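Local coordinates for glutaconate coenzyme a-transferase (Acidaminococcus fermentans, PDB 1POI), which catalyses the transfer of coenzyme A from acetyl-CoA to glutaconate and (R)-2-hydroxyglutarate in the hydroxyglutarate pathway of glutamate degradation, at residues A179-P184 / E213-E218; D185-I190 / E219-P224. All blocks are in the same frame, centred on the assembly; numbering follows the deposited sequence.

Contact 1. Residues A179-P184 / E213-E218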
loop_
_atom_site.group_PDB
_atom_site.type_symbol
_atom_site.label_atom_id
_atom_site.label_comp_id
_atom_site.label_asym_id
_atom_site.label_seq_id
_atom_site.Cartn_x
_atom_site.Cartn_y
_atom_site.Cartn_z
ATOM N N ALA A 179 3.907 9.523 -18.308
ATOM C CA ALA A 179 3.875 9.021 -16.950
ATOM C C ALA A 179 2.548 8.350 -16.621
ATOM O O ALA A 179 1.563 8.532 -17.345
ATOM C CB ALA A 179 4.128 10.162 -16.010
ATOM N N GLN A 180 2.499 7.613 -15.508
ATOM C CA GLN A 180 1.278 6.910 -15.125
ATOM C C GLN A 180 0.207 7.777 -14.505
ATOM O O GLN A 180 -0.978 7.517 -14.700
ATOM C CB GLN A 180 1.569 5.719 -14.225
ATOM C CG GLN A 180 2.361 4.628 -14.903
ATOM C CD GLN A 180 3.823 4.930 -14.879
ATOM O OE1 GLN A 180 4.224 6.030 -14.516
ATOM N NE2 GLN A 180 4.639 3.950 -15.182
ATOM N N GLN A 181 0.599 8.797 -13.755
ATOM C CA GLN A 181 -0.391 9.691 -13.132
ATOM C C GLN A 181 0.140 11.124 -13.048
ATOM O O GLN A 181 1.360 11.346 -12.900
ATOM C CB GLN A 181 -0.744 9.223 -11.714
ATOM C CG GLN A 181 -1.164 7.775 -11.575
ATOM C CD GLN A 181 -1.195 7.348 -10.134
ATOM O OE1 GLN A 181 -0.145 7.158 -9.516
ATOM N NE2 GLN A 181 -2.394 7.216 -9.574
ATOM N N ALA A 182 -0.776 12.080 -13.121
ATOM C CA ALA A 182 -0.436 13.492 -13.052
ATOM C C ALA A 182 -1.657 14.237 -12.544
ATOM O O ALA A 182 -2.770 13.709 -12.584
ATOM C CB ALA A 182 -0.025 14.008 -14.412
ATOM N N SER A 183 -1.434 15.404 -11.958
ATOM C CA SER A 183 -2.525 16.219 -11.429
ATOM C C SER A 183 -2.829 17.389 -12.376
ATOM O O SER A 183 -2.066 17.652 -13.333
ATOM C CB SER A 183 -2.138 16.764 -10.050
ATOM O OG SER A 183 -0.755 17.116 -10.011
ATOM N N PRO A 184 -3.952 18.093 -12.158
ATOM C CA PRO A 184 -4.217 19.208 -13.061
ATOM C C PRO A 184 -3.161 20.322 -12.911
ATOM O O PRO A 184 -3.008 21.149 -13.793
ATOM C CB PRO A 184 -5.595 19.673 -12.614
ATOM C CG PRO A 184 -6.226 18.408 -12.187
ATOM C CD PRO A 184 -5.145 17.796 -11.357
ATOM N N GLU A 213 -3.418 8.527 -16.436
ATOM C CA GLU A 213 -4.542 9.043 -15.689
ATOM C C GLU A 213 -4.201 10.326 -14.970
ATOM O O GLU A 213 -3.040 10.624 -14.719
ATOM C CB GLU A 213 -5.066 8.014 -14.710
ATOM C CG GLU A 213 -3.989 7.372 -13.888
ATOM C CD GLU A 213 -4.543 6.344 -12.940
ATOM O OE1 GLU A 213 -5.751 6.442 -12.599
ATOM O OE2 GLU A 213 -3.756 5.448 -12.549
ATOM N N ILE A 214 -5.248 11.054 -14.629
ATOM C CA ILE A 214 -5.165 12.326 -13.958
ATOM C C ILE A 214 -5.907 12.197 -12.636
ATOM O O ILE A 214 -7.051 11.723 -12.610
ATOM C CB ILE A 214 -5.863 13.440 -14.848
ATOM C CG1 ILE A 214 -5.084 13.628 -16.163
ATOM C CG2 ILE A 214 -6.016 14.760 -14.085
ATOM C CD1 ILE A 214 -5.644 14.696 -17.082
ATOM N N ILE A 215 -5.253 12.578 -11.541
ATOM C CA ILE A 215 -5.889 12.553 -10.217
ATOM C C ILE A 215 -5.901 13.972 -9.628
ATOM O O ILE A 215 -5.081 14.826 -10.012
ATOM C CB ILE A 215 -5.197 11.577 -9.227
ATOM C CG1 ILE A 215 -3.684 11.574 -9.418
ATOM C CG2 ILE A 215 -5.753 10.164 -9.396
ATOM C CD1 ILE A 215 -2.961 10.863 -8.305
ATOM N N SER A 216 -6.829 14.227 -8.711
ATOM C CA SER A 216 -6.953 15.533 -8.094
ATOM C C SER A 216 -5.681 15.941 -7.408
ATOM O O SER A 216 -4.869 15.096 -7.039
ATOM C CB SER A 216 -8.085 15.547 -7.077
ATOM O OG SER A 216 -7.766 14.793 -5.925
ATOM N N ASP A 217 -5.526 17.239 -7.186
ATOM C CA ASP A 217 -4.335 17.749 -6.527
ATOM C C ASP A 217 -4.342 17.272 -5.114
ATOM O O ASP A 217 -3.307 16.838 -4.626
ATOM C CB ASP A 217 -4.285 19.271 -6.540
ATOM C CG ASP A 217 -4.104 19.834 -7.925
ATOM O OD1 ASP A 217 -3.228 19.348 -8.685
ATOM O OD2 ASP A 217 -4.854 20.777 -8.233
ATOM N N GLU A 218 -5.501 17.327 -4.461
ATOM C CA GLU A 218 -5.598 16.850 -3.084
ATOM C C GLU A 218 -5.058 15.412 -2.973
ATOM O O GLU A 218 -4.211 15.128 -2.136
ATOM C CB GLU A 218 -7.031 16.927 -2.547
ATOM C CG GLU A 218 -7.209 16.089 -1.271
ATOM C CD GLU A 218 -8.395 16.504 -0.399
ATOM O OE1 GLU A 218 -9.547 16.522 -0.896
ATOM O OE2 GLU A 218 -8.167 16.791 0.805
#
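Gln181 and Glu213 run side by side from neighbouring strands, both extended beyond CG and pointing the same way, with amide and carboxylate planes 40° apart. Glu213 OE2 lies 3.6 Å from Gln181 CG, while the amide oxygen of Gln181 is taken by Trp191 NE1. Glu213 holds CG in the crowded position between its backbone N and carbonyl carbon (chi1 48°), which sets that methylene against the carbonyl O of Gln180. An alanine in place of Glu213 would probably loosen the packing along Gln181 CG, since the CG methylene and carboxylate beside it are lost. The backbones that carry them pair in parallel over a short length: Ala182 bonds to both sides of Ile214, its N donating to Glu213 O at 3.1 Å and its O accepting from Ile215 N at 2.9 Å. The pair belongs to a small three-stranded mixed sheet, and Gln180 and Gln181 form a classic beta bulge facing Arg189 of the third strand. The Pro184 ring, beyond the strand end, crosses Ile214 obliquely, Pro184 CG to Ile214 CG2 at 4.1 Å. Ile215 turns CD1 to within 3.9 Å of Gln181 NE2. Ser216 OG caps the following helix at Glu219 N.

Contact 2. Residues D185-I190 / E219-P224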
loop_
_atom_site.group_PDB
_atom_site.type_symbol
_atom_site.label_atom_id
_atom_site.label_comp_id
_atom_site.label_asym_id
_atom_site.label_seq_id
_atom_site.Cartn_x
_atom_site.Cartn_y
_atom_site.Cartn_z
ATOM N N ASP A 185 -2.442 20.359 -11.797
ATOM C CA ASP A 185 -1.436 21.389 -11.628
ATOM C C ASP A 185 -0.076 20.980 -12.124
ATOM O O ASP A 185 0.901 21.688 -11.890
ATOM C CB ASP A 185 -1.345 21.879 -10.179
ATOM C CG ASP A 185 -0.743 20.851 -9.214
ATOM O OD1 ASP A 185 0.036 19.956 -9.610
ATOM O OD2 ASP A 185 -1.065 20.968 -8.017
ATOM N N GLY A 186 0.010 19.805 -12.735
ATOM C CA GLY A 186 1.292 19.368 -13.262
ATOM C C GLY A 186 2.126 18.432 -12.414
ATOM O O GLY A 186 3.201 18.019 -12.867
ATOM N N THR A 187 1.690 18.111 -11.191
ATOM C CA THR A 187 2.459 17.171 -10.381
ATOM C C THR A 187 2.414 15.808 -11.106
ATOM O O THR A 187 1.329 15.290 -11.442
ATOM C CB THR A 187 1.912 17.029 -8.957
ATOM O OG1 THR A 187 1.483 18.307 -8.470
ATOM C CG2 THR A 187 2.995 16.515 -8.045
ATOM N N VAL A 188 3.602 15.249 -11.326
ATOM C CA VAL A 188 3.795 14.000 -12.055
ATOM C C VAL A 188 4.356 12.828 -11.254
ATOM O O VAL A 188 5.368 12.966 -10.554
ATOM C CB VAL A 188 4.718 14.253 -13.256
ATOM C CG1 VAL A 188 5.102 12.964 -13.951
ATOM C CG2 VAL A 188 4.039 15.206 -14.207
ATOM N N ARG A 189 3.718 11.666 -11.431
ATOM C CA ARG A 189 4.084 10.406 -10.778
ATOM C C ARG A 189 4.518 9.388 -11.835
ATOM O O ARG A 189 3.699 8.971 -12.650
ATOM C CB ARG A 189 2.865 9.815 -10.059
ATOM C CG ARG A 189 2.966 9.725 -8.551
ATOM C CD ARG A 189 1.639 9.259 -7.955
ATOM N NE ARG A 189 1.424 9.779 -6.602
ATOM C CZ ARG A 189 0.480 9.354 -5.761
ATOM N NH1 ARG A 189 -0.356 8.378 -6.108
ATOM N NH2 ARG A 189 0.322 9.954 -4.586
ATOM N N ILE A 190 5.796 9.025 -11.837
ATOM C CA ILE A 190 6.334 8.018 -12.741
ATOM C C ILE A 190 6.742 6.756 -11.920
ATOM O O ILE A 190 7.745 6.791 -11.193
ATOM C CB ILE A 190 7.621 8.500 -13.417
ATOM C CG1 ILE A 190 7.371 9.758 -14.255
ATOM C CG2 ILE A 190 8.230 7.365 -14.256
ATOM C CD1 ILE A 190 8.661 10.287 -14.912
ATOM N N GLU A 219 -5.470 14.553 -3.898
ATOM C CA GLU A 219 -5.063 13.153 -3.937
ATOM C C GLU A 219 -3.564 12.854 -4.123
ATOM O O GLU A 219 -2.979 12.061 -3.382
ATOM C CB GLU A 219 -5.870 12.450 -5.034
ATOM C CG GLU A 219 -5.625 10.959 -5.163
ATOM C CD GLU A 219 -5.997 10.184 -3.908
ATOM O OE1 GLU A 219 -6.797 10.677 -3.076
ATOM O OE2 GLU A 219 -5.477 9.063 -3.756
ATOM N N ILE A 220 -2.950 13.460 -5.124
ATOM C CA ILE A 220 -1.539 13.224 -5.434
ATOM C C ILE A 220 -0.557 13.710 -4.358
ATOM O O ILE A 220 0.644 13.399 -4.384
ATOM C CB ILE A 220 -1.202 13.823 -6.845
ATOM C CG1 ILE A 220 0.077 13.214 -7.401
ATOM C CG2 ILE A 220 -1.046 15.314 -6.771
ATOM C CD1 ILE A 220 0.118 13.204 -8.920
ATOM N N ARG A 221 -1.078 14.456 -3.396
ATOM C CA ARG A 221 -0.253 14.972 -2.326
ATOM C C ARG A 221 -0.365 14.134 -1.072
ATOM O O ARG A 221 0.485 14.239 -0.185
ATOM C CB ARG A 221 -0.627 16.411 -2.032
ATOM C CG ARG A 221 -0.189 17.334 -3.114
ATOM C CD ARG A 221 -1.077 18.555 -3.216
ATOM N NE ARG A 221 -0.836 19.200 -4.505
ATOM C CZ ARG A 221 0.305 19.799 -4.826
ATOM N NH1 ARG A 221 1.302 19.854 -3.948
ATOM N NH2 ARG A 221 0.486 20.262 -6.051
ATOM N N ARG A 222 -1.403 13.295 -1.006
ATOM C CA ARG A 222 -1.629 12.401 0.131
ATOM C C ARG A 222 -0.354 11.625 0.529
ATOM O O ARG A 222 -0.192 11.261 1.689
ATOM C CB ARG A 222 -2.780 11.429 -0.170
ATOM C CG ARG A 222 -4.094 11.736 0.544
ATOM C CD ARG A 222 -4.616 13.121 0.219
ATOM N NE ARG A 222 -5.805 13.481 0.998
ATOM C CZ ARG A 222 -7.026 12.984 0.797
ATOM N NH1 ARG A 222 -7.248 12.094 -0.167
ATOM N NH2 ARG A 222 -8.027 13.339 1.597
ATOM N N ASP A 223 0.519 11.338 -0.430
ATOM C CA ASP A 223 1.775 10.661 -0.152
ATOM C C ASP A 223 2.843 11.312 -1.041
ATOM O O ASP A 223 3.208 10.788 -2.091
ATOM C CB ASP A 223 1.670 9.157 -0.414
ATOM C CG ASP A 223 3.003 8.417 -0.187
ATOM O OD1 ASP A 223 4.019 9.034 0.206
ATOM O OD2 ASP A 223 3.030 7.195 -0.400
ATOM N N PRO A 224 3.458 12.397 -0.551
ATOM C CA PRO A 224 4.484 13.147 -1.271
ATOM C C PRO A 224 5.617 12.314 -1.790
ATOM O O PRO A 224 6.214 12.661 -2.798
ATOM C CB PRO A 224 4.984 14.120 -0.219
ATOM C CG PRO A 224 3.793 14.315 0.663
ATOM C CD PRO A 224 3.319 12.911 0.821
HETATM O O HOH W 1 -3.593 7.836 -5.203
#
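The backbone of 185-190 passes through a turn at Gly186 before becoming strand 188-189; 219-224 is the last part of a weakly bonded helix and the loop after it. The two segments come nearest at Thr187 and Ile220, whose CA atoms are 7.5 Å apart. Asp185 and Arg221 meet tip to tip in a salt bridge, OD2 receiving Arg221 NH2 at 2.6 Å on its syn lone pair. The carboxylate sits at the guanidinium edge, although the planes are turned 72° apart. Asp185 OD1 meanwhile accepts both Thr187 N and, at a very short 2.5 Å, Thr187 OG1, so both ends of the carboxylate are held. Arg221 NH2 also pairs with an acidic side chain of a different protein's chain. Ile220 presses CD1 against Thr187 O at 3.5 Å and CG2 against Thr187 CB. The extended Arg189 brings NE to 3.8 Å from Ile220 CG1 and gives a weak bond from NH2 to Ile220 O; Asn227 bridges the two, OD1 accepting from Arg189 NE and ND2 donating to Ile220 O. The Asp185 OD1 to Thr187 N bond defines an Asx turn, here leading into strand 188-189 of the small mixed sheet, beside helix 217-221.

How the contacts relate
From the N terminus, strand 174-179 of the large parallel sheet leads round a corner at Gln180 into 179-184, and the chain then turns back through 185-190, so that strands 181-182 and 188-189 become antiparallel neighbours. After helix 197-203 and strand 206-211, residues 213-218 return to 179-184, where contact 1 closes its loop; residues 219-224 return to 185-190, where contact 2 closes the next. Their segments alternate along the chain, so the two loops cross. Helix 217-221 serves both, and their centres lie about 6 Å apart. Together they tie the small mixed sheet to that helix. Asp217 OD1 lies 2.8 Å from Asp185 OD2, repulsive if both are charged, though Arg221 would probably offset this.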